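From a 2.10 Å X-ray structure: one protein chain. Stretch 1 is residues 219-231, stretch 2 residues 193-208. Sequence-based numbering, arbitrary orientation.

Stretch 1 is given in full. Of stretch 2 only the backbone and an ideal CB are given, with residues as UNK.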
# COMPACT_ATOMS: atom_id res chain seq x y z
N PHE A 219 8.39 -6.60 10.33
CA PHE A 219 8.95 -6.98 9.03
C PHE A 219 10.24 -6.26 8.61
O PHE A 219 10.83 -6.53 7.54
CB PHE A 219 7.85 -6.92 7.98
CG PHE A 219 6.70 -7.86 8.28
CD1 PHE A 219 6.85 -9.23 8.14
CD2 PHE A 219 5.49 -7.37 8.72
CE1 PHE A 219 5.81 -10.09 8.44
CE2 PHE A 219 4.45 -8.23 9.02
CZ PHE A 219 4.61 -9.58 8.88
N THR A 220 10.74 -5.40 9.47
CA THR A 220 11.89 -4.63 9.08
C THR A 220 13.15 -5.52 8.95
O THR A 220 13.94 -5.33 8.04
CB THR A 220 12.10 -3.39 9.98
OG1 THR A 220 12.55 -3.80 11.28
CG2 THR A 220 10.79 -2.55 10.09
N PRO A 221 13.33 -6.52 9.82
CA PRO A 221 14.46 -7.45 9.56
C PRO A 221 14.42 -8.14 8.18
O PRO A 221 15.43 -8.21 7.50
CB PRO A 221 14.31 -8.50 10.66
CG PRO A 221 13.54 -7.84 11.75
CD PRO A 221 12.71 -6.76 11.14
N LEU A 222 13.26 -8.63 7.78
CA LEU A 222 13.11 -9.23 6.46
C LEU A 222 13.44 -8.26 5.33
O LEU A 222 14.15 -8.59 4.38
CB LEU A 222 11.67 -9.74 6.27
CG LEU A 222 11.38 -10.40 4.93
CD1 LEU A 222 12.42 -11.47 4.62
CD2 LEU A 222 10.00 -11.00 5.02
N LEU A 223 12.94 -7.05 5.43
CA LEU A 223 13.21 -6.07 4.38
C LEU A 223 14.69 -5.70 4.31
O LEU A 223 15.23 -5.45 3.24
CB LEU A 223 12.38 -4.83 4.61
CG LEU A 223 10.88 -5.10 4.59
CD1 LEU A 223 10.13 -3.91 5.17
CD2 LEU A 223 10.41 -5.46 3.20
N ALA A 224 15.33 -5.67 5.47
CA ALA A 224 16.73 -5.36 5.57
C ALA A 224 17.64 -6.41 4.88
O ALA A 224 18.63 -6.02 4.30
CB ALA A 224 17.13 -5.22 7.02
N GLU A 225 17.31 -7.69 4.96
CA GLU A 225 18.08 -8.69 4.24
C GLU A 225 17.76 -8.72 2.75
O GLU A 225 18.54 -9.19 1.95
CB GLU A 225 17.91 -10.07 4.86
CG GLU A 225 16.59 -10.77 4.56
CD GLU A 225 16.41 -12.06 5.35
OE1 GLU A 225 17.40 -12.49 5.97
OE2 GLU A 225 15.29 -12.65 5.36
N ILE A 226 16.62 -8.19 2.37
CA ILE A 226 16.26 -8.08 0.97
C ILE A 226 16.99 -6.92 0.25
O ILE A 226 17.44 -7.08 -0.89
CB ILE A 226 14.72 -7.99 0.84
CG1 ILE A 226 14.18 -9.37 1.13
CG2 ILE A 226 14.24 -7.58 -0.56
CD1 ILE A 226 12.70 -9.42 1.03
N SER A 227 17.08 -5.76 0.90
CA SER A 227 17.67 -4.61 0.23
C SER A 227 19.19 -4.83 0.16
O SER A 227 19.75 -5.33 1.08
CB SER A 227 17.34 -3.27 0.90
OG SER A 227 17.74 -2.17 0.05
N ARG A 228 19.81 -4.51 -0.97
CA ARG A 228 21.27 -4.38 -1.04
C ARG A 228 21.78 -3.09 -0.36
O ARG A 228 22.96 -2.80 -0.45
CB ARG A 228 21.75 -4.34 -2.50
CG ARG A 228 21.21 -5.42 -3.43
CD ARG A 228 22.15 -5.65 -4.62
NE ARG A 228 22.12 -7.05 -5.08
CZ ARG A 228 21.33 -7.55 -6.04
NH1 ARG A 228 20.47 -6.79 -6.71
NH2 ARG A 228 21.40 -8.83 -6.34
N HIS A 229 20.90 -2.28 0.24
CA HIS A 229 21.29 -1.05 0.92
C HIS A 229 20.61 -0.96 2.28
O HIS A 229 19.57 -1.60 2.49
CB HIS A 229 20.90 0.17 0.06
CG HIS A 229 21.39 0.09 -1.35
ND1 HIS A 229 20.55 0.06 -2.44
CD2 HIS A 229 22.64 -0.01 -1.85
CE1 HIS A 229 21.26 -0.05 -3.55
NE2 HIS A 229 22.53 -0.09 -3.22
N PRO A 230 21.19 -0.19 3.21
CA PRO A 230 20.55 -0.10 4.53
C PRO A 230 19.15 0.54 4.45
O PRO A 230 18.89 1.34 3.55
CB PRO A 230 21.53 0.78 5.35
CG PRO A 230 22.87 0.61 4.69
CD PRO A 230 22.55 0.43 3.21
N LEU A 231 18.30 0.18 5.41
CA LEU A 231 16.96 0.69 5.52
C LEU A 231 16.94 2.05 6.16
O LEU A 231 17.67 2.26 7.13
CB LEU A 231 16.12 -0.17 6.46
CG LEU A 231 15.87 -1.62 6.08
CD1 LEU A 231 14.84 -2.24 7.02
CD2 LEU A 231 15.43 -1.69 4.63
N UNK A 193 3.97 -14.39 0.22
CA UNK A 193 5.05 -14.82 1.09
C UNK A 193 6.40 -14.32 0.55
O UNK A 193 6.98 -14.89 -0.37
CB UNK A 193 5.05 -16.34 1.22
N UNK A 194 6.88 -13.23 1.13
CA UNK A 194 8.09 -12.56 0.64
C UNK A 194 9.38 -13.32 1.01
O UNK A 194 10.27 -13.41 0.21
CB UNK A 194 8.15 -11.14 1.20
N UNK A 195 9.45 -13.87 2.21
CA UNK A 195 10.64 -14.61 2.64
C UNK A 195 10.97 -15.72 1.66
O UNK A 195 12.15 -15.91 1.35
CB UNK A 195 10.44 -15.19 4.04
N UNK A 196 9.93 -16.41 1.18
CA UNK A 196 10.08 -17.59 0.34
C UNK A 196 10.72 -17.29 -0.99
O UNK A 196 11.21 -18.20 -1.65
CB UNK A 196 8.72 -18.25 0.11
N UNK A 197 10.69 -16.04 -1.41
CA UNK A 197 11.25 -15.66 -2.69
C UNK A 197 12.78 -15.59 -2.70
O UNK A 197 13.36 -15.65 -3.74
CB UNK A 197 10.67 -14.31 -3.11
N UNK A 198 13.40 -15.45 -1.54
CA UNK A 198 14.83 -15.23 -1.48
C UNK A 198 15.23 -14.09 -2.41
O UNK A 198 16.12 -14.23 -3.24
CB UNK A 198 15.59 -16.51 -1.84
N UNK A 199 14.56 -12.96 -2.25
CA UNK A 199 14.68 -11.86 -3.17
C UNK A 199 15.77 -10.87 -2.75
O UNK A 199 16.30 -10.94 -1.65
CB UNK A 199 13.33 -11.14 -3.29
N UNK A 200 16.17 -10.02 -3.68
CA UNK A 200 17.15 -8.96 -3.42
C UNK A 200 16.65 -7.79 -4.20
O UNK A 200 16.31 -7.93 -5.35
CB UNK A 200 18.58 -9.34 -3.81
N UNK A 201 16.53 -6.64 -3.58
CA UNK A 201 16.21 -5.48 -4.38
C UNK A 201 17.30 -4.41 -4.36
O UNK A 201 18.00 -4.21 -3.37
CB UNK A 201 14.89 -4.88 -3.90
N UNK A 202 17.42 -3.72 -5.48
CA UNK A 202 18.33 -2.61 -5.64
C UNK A 202 17.80 -1.34 -4.98
O UNK A 202 18.57 -0.53 -4.53
CB UNK A 202 18.59 -2.36 -7.13
N UNK A 203 16.48 -1.21 -4.91
CA UNK A 203 15.86 -0.01 -4.37
C UNK A 203 16.30 0.30 -2.94
O UNK A 203 16.44 -0.61 -2.12
CB UNK A 203 14.34 -0.15 -4.42
N UNK A 204 16.46 1.58 -2.62
CA UNK A 204 16.56 1.96 -1.23
C UNK A 204 15.16 1.81 -0.64
O UNK A 204 14.20 2.29 -1.21
CB UNK A 204 17.10 3.38 -1.07
N UNK A 205 15.06 1.19 0.51
CA UNK A 205 13.80 0.96 1.17
C UNK A 205 13.64 1.90 2.37
O UNK A 205 14.46 1.91 3.33
CB UNK A 205 13.69 -0.50 1.61
N UNK A 206 12.56 2.66 2.36
CA UNK A 206 12.16 3.42 3.51
C UNK A 206 10.82 2.84 4.01
O UNK A 206 9.86 2.67 3.23
CB UNK A 206 12.05 4.91 3.17
N UNK A 207 10.76 2.57 5.31
CA UNK A 207 9.57 2.09 5.99
C UNK A 207 8.91 3.16 6.89
O UNK A 207 9.56 3.71 7.82
CB UNK A 207 9.93 0.86 6.83
N UNK A 208 7.64 3.46 6.63
CA UNK A 208 6.87 4.31 7.50
C UNK A 208 6.11 3.42 8.51
O UNK A 208 5.44 2.44 8.15
CB UNK A 208 5.91 5.19 6.69

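Position 193 has nothing of the 219-231 stretch within 5.5 Å of its CB. Many side chains would suit it. It is D193, which makes no contact here.

At position 194 CA-to-CB points toward the helix. The ideal CB lies 4.2 Å from L222 CD2 and 4.9 Å from I226 CD1, so an apolar side chain would suit: leucine, isoleucine, valine or methionine. The residue is L194. Its CG packs 3.4 Å from I226 CD1. Its CD2 lies 4.0 Å from L223 CD2 and 4.1 Å from L222 CD2, so one side chain meets three helix residues.

Position 195 points sideways, its CB 4.3 Å from L222 CD1. The carboxylate of E225 is the charge on offer. A long side chain, basic or neutral polar, would fit. K195 is found. Its NZ stays 4.4 Å from E225 OE2: opposite charges are near, but beyond a salt bridge.

Positions 196, 197 and 198 have no neighbour from the helix stretch near CB, which leaves the choice wide. At 198 phi and psi are both positive, near 50°, a conformation that favours glycine, asparagine or aspartate. The residues are A196, K197 and N198; none touches the helix stretch.

The CB at 199 lies 4.6 Å from I226 CG2. A small or apolar residue would suit. A199 leaves its backbone O 3.8 Å from I226 CG1.

Position 200 has extended backbone angles. Its CB is 3.8 Å from R228 NH2, and carbonyls at the helix end are nearby. A long donor, arginine or lysine, could reach them; a polar or acidic residue could answer R228. R200 folds its side chain through three m rotamers, and NH1 donates to E225 O at 2.5 Å. Its CB lies over one face of the R228 guanidinium.

Position 201 points sideways, its CB 4.3 Å from I226 CG2. Its backbone pairs with S227 in a single bridge: its N donates to I226 O at 2.9 Å, and its O accepts from R228 N at 3.0 Å. Valine, isoleucine or leucine would suit. V201 sets CG1 3.7 Å from I226 CG2.

At 202 CA-to-CB points away, yet R228 NH1 is 4.8 Å from CB. Aspartate, glutamate or asparagine could meet it. D202 turns OD1 back to R228 NH1, a 2.6 Å salt bridge.

Position 203 points away and leaves its side chain undetermined. It is A203, whose backbone O accepts from S227 OG at 3.0 Å.

The CB at 204 is 5.0 Å from H229 ND1. Many residues would fit. R204 leads its end away, to partners elsewhere in the structure.

Position 205 points toward L231, with CB 3.7 Å from its CD2. A beta-branched apolar residue suits this extended backbone. V205 also brings CG2 to 4.1 Å from S227 CB.

Position 206 points away and is open to many residues; S206 makes no contact.

Position 207 faces T220 and L223, which favours an apolar residue. V207 CG2 lies 4.2 Å from L223 CD1.

Position 208 is out of reach and holds L208.

Stretch 2 (193-208) DLKAKNARVDARVSVL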
# COMPACT_ATOMS: atom_id res chain seq x y z
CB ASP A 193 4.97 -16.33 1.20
CG ASP A 193 5.98 -16.94 2.15
OD1 ASP A 193 6.75 -16.24 2.81
OD2 ASP A 193 6.03 -18.18 2.16
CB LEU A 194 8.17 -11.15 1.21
CG LEU A 194 9.40 -10.32 0.89
CD1 LEU A 194 9.53 -10.26 -0.61
CD2 LEU A 194 9.27 -8.95 1.52
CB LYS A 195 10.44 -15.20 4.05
CG LYS A 195 11.63 -16.00 4.56
CD LYS A 195 11.97 -15.65 6.01
CE LYS A 195 12.93 -16.66 6.63
NZ LYS A 195 14.15 -16.86 5.78
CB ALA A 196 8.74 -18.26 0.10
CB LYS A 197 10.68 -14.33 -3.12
CG LYS A 197 9.20 -14.48 -3.36
CD LYS A 197 8.63 -13.26 -3.98
CE LYS A 197 7.14 -13.46 -4.12
NZ LYS A 197 6.87 -14.07 -5.43
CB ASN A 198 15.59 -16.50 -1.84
CG ASN A 198 17.07 -16.34 -1.63
OD1 ASN A 198 17.47 -15.65 -0.71
ND2 ASN A 198 17.90 -16.93 -2.50
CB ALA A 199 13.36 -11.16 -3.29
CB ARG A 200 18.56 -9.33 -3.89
CG ARG A 200 19.29 -10.37 -3.01
CD ARG A 200 19.55 -9.93 -1.57
NE ARG A 200 20.80 -9.18 -1.48
CZ ARG A 200 21.18 -8.38 -0.48
NH1 ARG A 200 20.41 -8.16 0.57
NH2 ARG A 200 22.36 -7.79 -0.54
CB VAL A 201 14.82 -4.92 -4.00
CG1 VAL A 201 13.80 -6.05 -3.92
CG2 VAL A 201 14.83 -4.18 -2.70
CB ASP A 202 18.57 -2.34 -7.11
CG ASP A 202 19.49 -3.35 -7.73
OD1 ASP A 202 19.89 -4.32 -7.02
OD2 ASP A 202 19.83 -3.16 -8.93
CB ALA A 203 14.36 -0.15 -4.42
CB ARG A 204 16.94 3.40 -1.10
CG ARG A 204 16.99 3.83 0.36
CD ARG A 204 17.76 5.14 0.49
NE ARG A 204 17.07 6.17 -0.30
CZ ARG A 204 17.51 7.42 -0.47
NH1 ARG A 204 18.64 7.85 0.09
NH2 ARG A 204 16.78 8.24 -1.22
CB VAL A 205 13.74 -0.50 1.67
CG1 VAL A 205 12.50 -0.72 2.52
CG2 VAL A 205 13.73 -1.47 0.49
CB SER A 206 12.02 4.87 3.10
OG SER A 206 13.16 5.26 2.30
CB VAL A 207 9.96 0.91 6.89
CG1 VAL A 207 8.74 0.07 7.28
CG2 VAL A 207 10.97 0.04 6.18
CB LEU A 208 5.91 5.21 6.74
CG LEU A 208 6.32 5.69 5.36
CD1 LEU A 208 5.72 7.05 5.06
CD2 LEU A 208 7.79 5.69 5.03
O HOH W 1 17.46 0.15 1.56
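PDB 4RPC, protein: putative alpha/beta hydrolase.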